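PDB 6JLC: cAMP factor, which probably acts as a secreted pore-forming toxin of a vaginal bacterium, contributing to the co-hemolytic reaction for which CAMP factors are named. Local coordinates for residues L92-S106 / D130-L144. Sequence-based numbering, arbitrary orientation.
Sequences LRYKIQKAHVELGFS and DLRATYERVSTYRDL
Tyr141 turns its ring edge to the Glu102 carboxylate and the backbone N of Ala99, while the CA of Val138 sits over the centre of one ring face. Tyr141 CD2 also touches Ala99 CB at 3.7 Å. Tyr141 OH donates to Glu102 OE1 at 2.5 Å, a short bond made on the syn side of a carboxylate turned almost perpendicular to the ring (85°). From the opposite face of that carboxylate Arg137 NH1 reaches Glu102 OE1 at 2.9 Å. Lys98 NZ takes OE2, so both oxygens are engaged and the negative charge is probably stabilised. The extended Glu102 chain is what carries the carboxylate across to these partners.

Beside this salt-bridge network the helices close on small and branched side chains: Ala99 CB meets Val138 CB at 3.7 Å, Leu103 CD1 rests on the methyl of Thr134, and Leu103 CD2 comes to the edge of the Tyr135 ring. Farther along, Ser106 OG donates to Asp130 OD2 at 2.8 Å from above the carboxylate plane, and a water links that oxygen to Ser106 O.

At the other end Lys95 starts away from its partner but folds back at chi2 (-68°). Lys95 NZ donates to Tyr141 O at 2.6 Å. A salt bridge from Lys95 NZ to Asp143 OD1 at 3.0 Å helps tie down the chain as it leaves helix 121-139. Bonds from Leu144 N to Tyr94 O and from Ile96 N to Arg142 O flank Lys95 and Asp143, a single antiparallel bridge of the non-hydrogen-bonded kind. Leu144 also touches helices 152-173 and 203-222, while Leu103 and Leu131 pack on helix 68-91. Segments 97-106 and 130-139 run nearly antiparallel, their axes 9.4 Å apart at closest approach; helices 97-114 and 121-139 thus form a helical hairpin in the all-helical CAMP-factor fold.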
loop_
_atom_site.group_PDB
_atom_site.type_symbol
_atom_site.label_atom_id
_atom_site.label_comp_id
_atom_site.label_asym_id
_atom_site.label_seq_id
_atom_site.Cartn_x
_atom_site.Cartn_y
_atom_site.Cartn_z
ATOM N N LEU A 92 4.454 -6.826 -7.065
ATOM C CA LEU A 92 5.597 -7.523 -6.478
ATOM C C LEU A 92 5.204 -8.418 -5.302
ATOM O O LEU A 92 6.070 -8.807 -4.507
ATOM C CB LEU A 92 6.672 -6.519 -6.042
ATOM C CG LEU A 92 7.150 -5.562 -7.136
ATOM C CD1 LEU A 92 8.190 -4.592 -6.567
ATOM C CD2 LEU A 92 7.722 -6.328 -8.299
ATOM N N ARG A 93 3.920 -8.789 -5.200
ATOM C CA ARG A 93 3.429 -9.435 -3.982
ATOM C C ARG A 93 4.152 -10.742 -3.684
ATOM O O ARG A 93 4.371 -11.077 -2.511
ATOM C CB ARG A 93 1.927 -9.700 -4.083
ATOM C CG ARG A 93 1.352 -10.155 -2.736
ATOM C CD ARG A 93 -0.140 -10.424 -2.797
ATOM N NE ARG A 93 -0.928 -9.209 -2.985
ATOM C CZ ARG A 93 -1.212 -8.325 -2.033
ATOM N NH1 ARG A 93 -0.766 -8.488 -0.790
ATOM N NH2 ARG A 93 -1.946 -7.266 -2.332
ATOM N N TYR A 94 4.543 -11.490 -4.718
ATOM C CA TYR A 94 5.190 -12.783 -4.534
ATOM C C TYR A 94 6.698 -12.731 -4.750
ATOM O O TYR A 94 7.325 -13.781 -4.927
ATOM C CB TYR A 94 4.565 -13.826 -5.465
ATOM C CG TYR A 94 3.241 -14.331 -4.949
ATOM C CD1 TYR A 94 2.068 -13.633 -5.199
ATOM C CD2 TYR A 94 3.170 -15.481 -4.170
ATOM C CE1 TYR A 94 0.835 -14.093 -4.714
ATOM C CE2 TYR A 94 1.943 -15.943 -3.672
ATOM C CZ TYR A 94 0.785 -15.244 -3.952
ATOM O OH TYR A 94 -0.426 -15.690 -3.468
ATOM N N LYS A 95 7.295 -11.540 -4.748
ATOM C CA LYS A 95 8.741 -11.473 -4.889
ATOM C C LYS A 95 9.421 -11.855 -3.576
ATOM O O LYS A 95 8.839 -11.756 -2.494
ATOM C CB LYS A 95 9.187 -10.064 -5.317
ATOM C CG LYS A 95 8.794 -9.700 -6.747
ATOM C CD LYS A 95 9.568 -10.549 -7.743
ATOM C CE LYS A 95 9.073 -10.314 -9.162
ATOM N NZ LYS A 95 9.772 -11.245 -10.099
ATOM N N ILE A 96 10.681 -12.280 -3.685
ATOM C CA ILE A 96 11.448 -12.592 -2.492
ATOM C C ILE A 96 11.561 -11.347 -1.605
ATOM O O ILE A 96 11.401 -10.202 -2.056
ATOM C CB ILE A 96 12.838 -13.137 -2.855
ATOM C CG1 ILE A 96 13.561 -12.185 -3.821
ATOM C CG2 ILE A 96 12.713 -14.544 -3.436
ATOM C CD1 ILE A 96 15.013 -12.553 -4.067
ATOM N N GLN A 97 11.839 -11.582 -0.321
ATOM C CA GLN A 97 11.860 -10.484 0.644
ATOM C C GLN A 97 12.914 -9.439 0.286
ATOM O O GLN A 97 12.710 -8.243 0.541
ATOM C CB GLN A 97 12.083 -11.048 2.052
ATOM C CG GLN A 97 12.192 -10.010 3.165
ATOM C CD GLN A 97 10.924 -9.188 3.352
ATOM O OE1 GLN A 97 9.840 -9.569 2.898
ATOM N NE2 GLN A 97 11.053 -8.056 4.046
ATOM N N LYS A 98 14.017 -9.866 -0.345
ATOM C CA LYS A 98 15.090 -8.950 -0.736
ATOM C C LYS A 98 14.578 -7.831 -1.637
ATOM O O LYS A 98 15.030 -6.683 -1.528
ATOM C CB LYS A 98 16.198 -9.733 -1.441
ATOM C CG LYS A 98 17.442 -8.951 -1.827
ATOM C CD LYS A 98 18.299 -9.798 -2.775
ATOM C CE LYS A 98 19.748 -9.341 -2.822
ATOM N NZ LYS A 98 19.978 -8.213 -3.762
ATOM N N ALA A 99 13.639 -8.145 -2.540
ATOM C CA ALA A 99 13.056 -7.108 -3.383
ATOM C C ALA A 99 12.367 -6.042 -2.543
ATOM O O ALA A 99 12.485 -4.844 -2.824
ATOM C CB ALA A 99 12.071 -7.724 -4.384
ATOM N N HIS A 100 11.651 -6.459 -1.500
ATOM C CA HIS A 100 10.892 -5.511 -0.695
ATOM C C HIS A 100 11.782 -4.716 0.253
ATOM O O HIS A 100 11.491 -3.548 0.547
ATOM C CB HIS A 100 9.820 -6.246 0.094
ATOM C CG HIS A 100 8.756 -6.825 -0.776
ATOM N ND1 HIS A 100 8.757 -8.148 -1.175
ATOM C CD2 HIS A 100 7.675 -6.256 -1.359
ATOM C CE1 HIS A 100 7.708 -8.371 -1.947
ATOM N NE2 HIS A 100 7.036 -7.239 -2.077
ATOM N N VAL A 101 12.831 -5.338 0.777
ATOM C CA VAL A 101 13.773 -4.594 1.612
ATOM C C VAL A 101 14.411 -3.469 0.804
ATOM O O VAL A 101 14.498 -2.318 1.261
ATOM C CB VAL A 101 14.829 -5.542 2.199
ATOM C CG1 VAL A 101 15.945 -4.735 2.866
ATOM C CG2 VAL A 101 14.175 -6.483 3.200
ATOM N N GLU A 102 14.842 -3.784 -0.418
ATOM C CA GLU A 102 15.513 -2.793 -1.254
ATOM C C GLU A 102 14.551 -1.691 -1.694
ATOM O O GLU A 102 14.884 -0.500 -1.613
ATOM C CB GLU A 102 16.167 -3.479 -2.457
ATOM C CG GLU A 102 17.269 -4.444 -2.042
ATOM C CD GLU A 102 18.063 -5.012 -3.204
ATOM O OE1 GLU A 102 17.852 -4.591 -4.363
ATOM O OE2 GLU A 102 18.910 -5.892 -2.941
ATOM N N LEU A 103 13.345 -2.054 -2.154
ATOM C CA LEU A 103 12.392 -1.017 -2.540
ATOM C C LEU A 103 11.931 -0.219 -1.325
ATOM O O LEU A 103 11.770 1.004 -1.403
ATOM C CB LEU A 103 11.200 -1.632 -3.284
ATOM C CG LEU A 103 10.304 -0.681 -4.094
ATOM C CD1 LEU A 103 11.087 0.162 -5.076
ATOM C CD2 LEU A 103 9.293 -1.484 -4.838
ATOM N N GLY A 104 11.758 -0.881 -0.181
ATOM C CA GLY A 104 11.375 -0.144 1.017
ATOM C C GLY A 104 12.435 0.847 1.440
ATOM O O GLY A 104 12.129 1.970 1.873
ATOM N N PHE A 105 13.701 0.465 1.325
ATOM C CA PHE A 105 14.793 1.368 1.654
ATOM C C PHE A 105 14.795 2.579 0.729
ATOM O O PHE A 105 14.959 3.718 1.176
ATOM C CB PHE A 105 16.110 0.621 1.553
ATOM C CG PHE A 105 17.290 1.383 2.100
ATOM C CD1 PHE A 105 17.270 1.890 3.394
ATOM C CD2 PHE A 105 18.405 1.593 1.314
ATOM C CE1 PHE A 105 18.362 2.581 3.906
ATOM C CE2 PHE A 105 19.509 2.286 1.825
ATOM C CZ PHE A 105 19.482 2.770 3.119
ATOM N N SER A 106 14.602 2.339 -0.570
ATOM C CA SER A 106 14.517 3.437 -1.526
ATOM C C SER A 106 13.351 4.371 -1.194
ATOM O O SER A 106 13.499 5.599 -1.234
ATOM C CB SER A 106 14.391 2.866 -2.944
ATOM O OG SER A 106 14.200 3.885 -3.906
ATOM N N ASP A 130 16.085 7.253 -8.296
ATOM C CA ASP A 130 16.425 6.065 -7.517
ATOM C C ASP A 130 15.203 5.185 -7.284
ATOM O O ASP A 130 15.312 3.954 -7.289
ATOM C CB ASP A 130 17.040 6.466 -6.186
ATOM C CG ASP A 130 17.399 5.267 -5.330
ATOM O OD1 ASP A 130 18.341 4.531 -5.702
ATOM O OD2 ASP A 130 16.745 5.062 -4.284
ATOM N N LEU A 131 14.038 5.791 -7.040
ATOM C CA LEU A 131 12.821 4.992 -6.940
ATOM C C LEU A 131 12.578 4.205 -8.225
ATOM O O LEU A 131 12.256 3.013 -8.179
ATOM C CB LEU A 131 11.629 5.891 -6.631
ATOM C CG LEU A 131 11.563 6.505 -5.234
ATOM C CD1 LEU A 131 10.560 7.678 -5.213
ATOM C CD2 LEU A 131 11.172 5.439 -4.202
ATOM N N ARG A 132 12.735 4.850 -9.385
ATOM C CA ARG A 132 12.472 4.166 -10.648
ATOM C C ARG A 132 13.496 3.074 -10.901
ATOM O O ARG A 132 13.141 1.963 -11.318
ATOM C CB ARG A 132 12.464 5.165 -11.804
ATOM C CG ARG A 132 11.275 6.120 -11.738
ATOM C CD ARG A 132 11.440 7.297 -12.670
ATOM N NE ARG A 132 10.297 8.194 -12.585
ATOM C CZ ARG A 132 10.189 9.330 -13.260
ATOM N NH1 ARG A 132 11.165 9.712 -14.072
ATOM N NH2 ARG A 132 9.111 10.090 -13.109
ATOM N N ALA A 133 14.772 3.380 -10.674
ATOM C CA ALA A 133 15.819 2.388 -10.888
ATOM C C ALA A 133 15.637 1.200 -9.955
ATOM O O ALA A 133 15.855 0.044 -10.353
ATOM C CB ALA A 133 17.190 3.026 -10.684
ATOM N N THR A 134 15.236 1.466 -8.711
ATOM C CA THR A 134 15.081 0.386 -7.746
ATOM C C THR A 134 13.894 -0.491 -8.109
ATOM O O THR A 134 13.994 -1.723 -8.066
ATOM C CB THR A 134 14.934 0.951 -6.331
ATOM O OG1 THR A 134 16.111 1.711 -6.010
ATOM C CG2 THR A 134 14.805 -0.178 -5.318
ATOM N N TYR A 135 12.776 0.123 -8.491
ATOM C CA TYR A 135 11.628 -0.670 -8.914
ATOM C C TYR A 135 11.983 -1.556 -10.097
ATOM O O TYR A 135 11.660 -2.750 -10.111
ATOM C CB TYR A 135 10.448 0.220 -9.273
ATOM C CG TYR A 135 9.257 -0.628 -9.656
ATOM C CD1 TYR A 135 8.384 -1.099 -8.682
ATOM C CD2 TYR A 135 9.043 -1.014 -10.980
ATOM C CE1 TYR A 135 7.306 -1.905 -9.020
ATOM C CE2 TYR A 135 7.974 -1.825 -11.319
ATOM C CZ TYR A 135 7.115 -2.264 -10.332
ATOM O OH TYR A 135 6.046 -3.061 -10.661
ATOM N N GLU A 136 12.619 -0.974 -11.119
ATOM C CA GLU A 136 12.969 -1.759 -12.298
ATOM C C GLU A 136 13.906 -2.904 -11.937
ATOM O O GLU A 136 13.737 -4.025 -12.427
ATOM C CB GLU A 136 13.592 -0.864 -13.369
ATOM C CG GLU A 136 13.838 -1.598 -14.676
ATOM C CD GLU A 136 14.706 -0.817 -15.638
ATOM O OE1 GLU A 136 14.150 -0.048 -16.452
ATOM O OE2 GLU A 136 15.944 -0.974 -15.582
ATOM N N ARG A 137 14.877 -2.658 -11.047
ATOM C CA ARG A 137 15.810 -3.717 -10.670
ATOM C C ARG A 137 15.102 -4.859 -9.946
ATOM O O ARG A 137 15.229 -6.028 -10.325
ATOM C CB ARG A 137 16.930 -3.159 -9.797
ATOM C CG ARG A 137 17.952 -4.217 -9.389
ATOM C CD ARG A 137 18.848 -3.736 -8.262
ATOM N NE ARG A 137 18.876 -2.284 -8.184
ATOM C CZ ARG A 137 18.608 -1.594 -7.086
ATOM N NH1 ARG A 137 18.293 -2.233 -5.958
ATOM N NH2 ARG A 137 18.657 -0.268 -7.117
ATOM N N VAL A 138 14.368 -4.546 -8.875
ATOM C CA VAL A 138 13.821 -5.625 -8.053
ATOM C C VAL A 138 12.665 -6.327 -8.752
ATOM O O VAL A 138 12.282 -7.427 -8.335
ATOM C CB VAL A 138 13.385 -5.114 -6.665
ATOM C CG1 VAL A 138 14.540 -4.333 -6.010
ATOM C CG2 VAL A 138 12.125 -4.265 -6.778
ATOM N N SER A 139 12.102 -5.716 -9.805
ATOM C CA SER A 139 11.040 -6.366 -10.571
ATOM C C SER A 139 11.528 -7.640 -11.236
ATOM O O SER A 139 10.730 -8.541 -11.513
ATOM C CB SER A 139 10.493 -5.421 -11.636
ATOM O OG SER A 139 9.629 -4.473 -11.049
ATOM N N THR A 140 12.819 -7.718 -11.519
ATOM C CA THR A 140 13.432 -8.883 -12.131
ATOM C C THR A 140 13.927 -9.892 -11.107
ATOM O O THR A 140 14.490 -10.917 -11.498
ATOM C CB THR A 140 14.609 -8.458 -13.022
ATOM O OG1 THR A 140 15.766 -8.247 -12.199
ATOM C CG2 THR A 140 14.293 -7.176 -13.775
ATOM N N TYR A 141 13.776 -9.618 -9.813
ATOM C CA TYR A 141 14.210 -10.588 -8.821
ATOM C C TYR A 141 13.319 -11.822 -8.883
ATOM O O TYR A 141 12.203 -11.789 -9.407
ATOM C CB TYR A 141 14.174 -9.997 -7.410
ATOM C CG TYR A 141 15.299 -9.024 -7.093
ATOM C CD1 TYR A 141 16.225 -8.648 -8.056
ATOM C CD2 TYR A 141 15.422 -8.481 -5.815
ATOM C CE1 TYR A 141 17.237 -7.753 -7.753
ATOM C CE2 TYR A 141 16.432 -7.584 -5.502
ATOM C CZ TYR A 141 17.335 -7.223 -6.471
ATOM O OH TYR A 141 18.336 -6.333 -6.149
ATOM N N ARG A 142 13.790 -12.911 -8.358
ATOM C CA ARG A 142 12.984 -14.092 -8.417
ATOM C C ARG A 142 11.812 -14.096 -7.499
ATOM O O ARG A 142 11.741 -13.361 -6.561
ATOM C CB ARG A 142 13.793 -15.335 -8.207
ATOM C CG ARG A 142 14.555 -15.452 -6.935
ATOM C CD ARG A 142 15.966 -15.945 -7.242
ATOM N NE ARG A 142 16.845 -15.910 -6.076
ATOM C CZ ARG A 142 16.522 -16.419 -4.895
ATOM N NH1 ARG A 142 15.359 -17.005 -4.727
ATOM N NH2 ARG A 142 17.368 -16.350 -3.892
ATOM N N ASP A 143 10.878 -14.958 -7.807
ATOM C CA ASP A 143 9.713 -15.087 -6.952
ATOM C C ASP A 143 10.002 -16.030 -5.787
ATOM O O ASP A 143 10.891 -16.887 -5.849
ATOM C CB ASP A 143 8.519 -15.616 -7.743
ATOM C CG ASP A 143 8.212 -14.775 -8.958
ATOM O OD1 ASP A 143 8.284 -13.533 -8.837
ATOM O OD2 ASP A 143 7.897 -15.352 -10.026
ATOM N N LEU A 144 9.224 -15.867 -4.723
ATOM C CA LEU A 144 9.214 -16.830 -3.632
ATOM C C LEU A 144 8.945 -18.228 -4.165
ATOM O O LEU A 144 8.164 -18.405 -5.100
ATOM C CB LEU A 144 8.124 -16.465 -2.617
ATOM C CG LEU A 144 8.313 -15.190 -1.781
ATOM C CD1 LEU A 144 6.988 -14.710 -1.173
ATOM C CD2 LEU A 144 9.339 -15.449 -0.692
HETATM O O HOH W 1 15.297 7.001 -2.772
#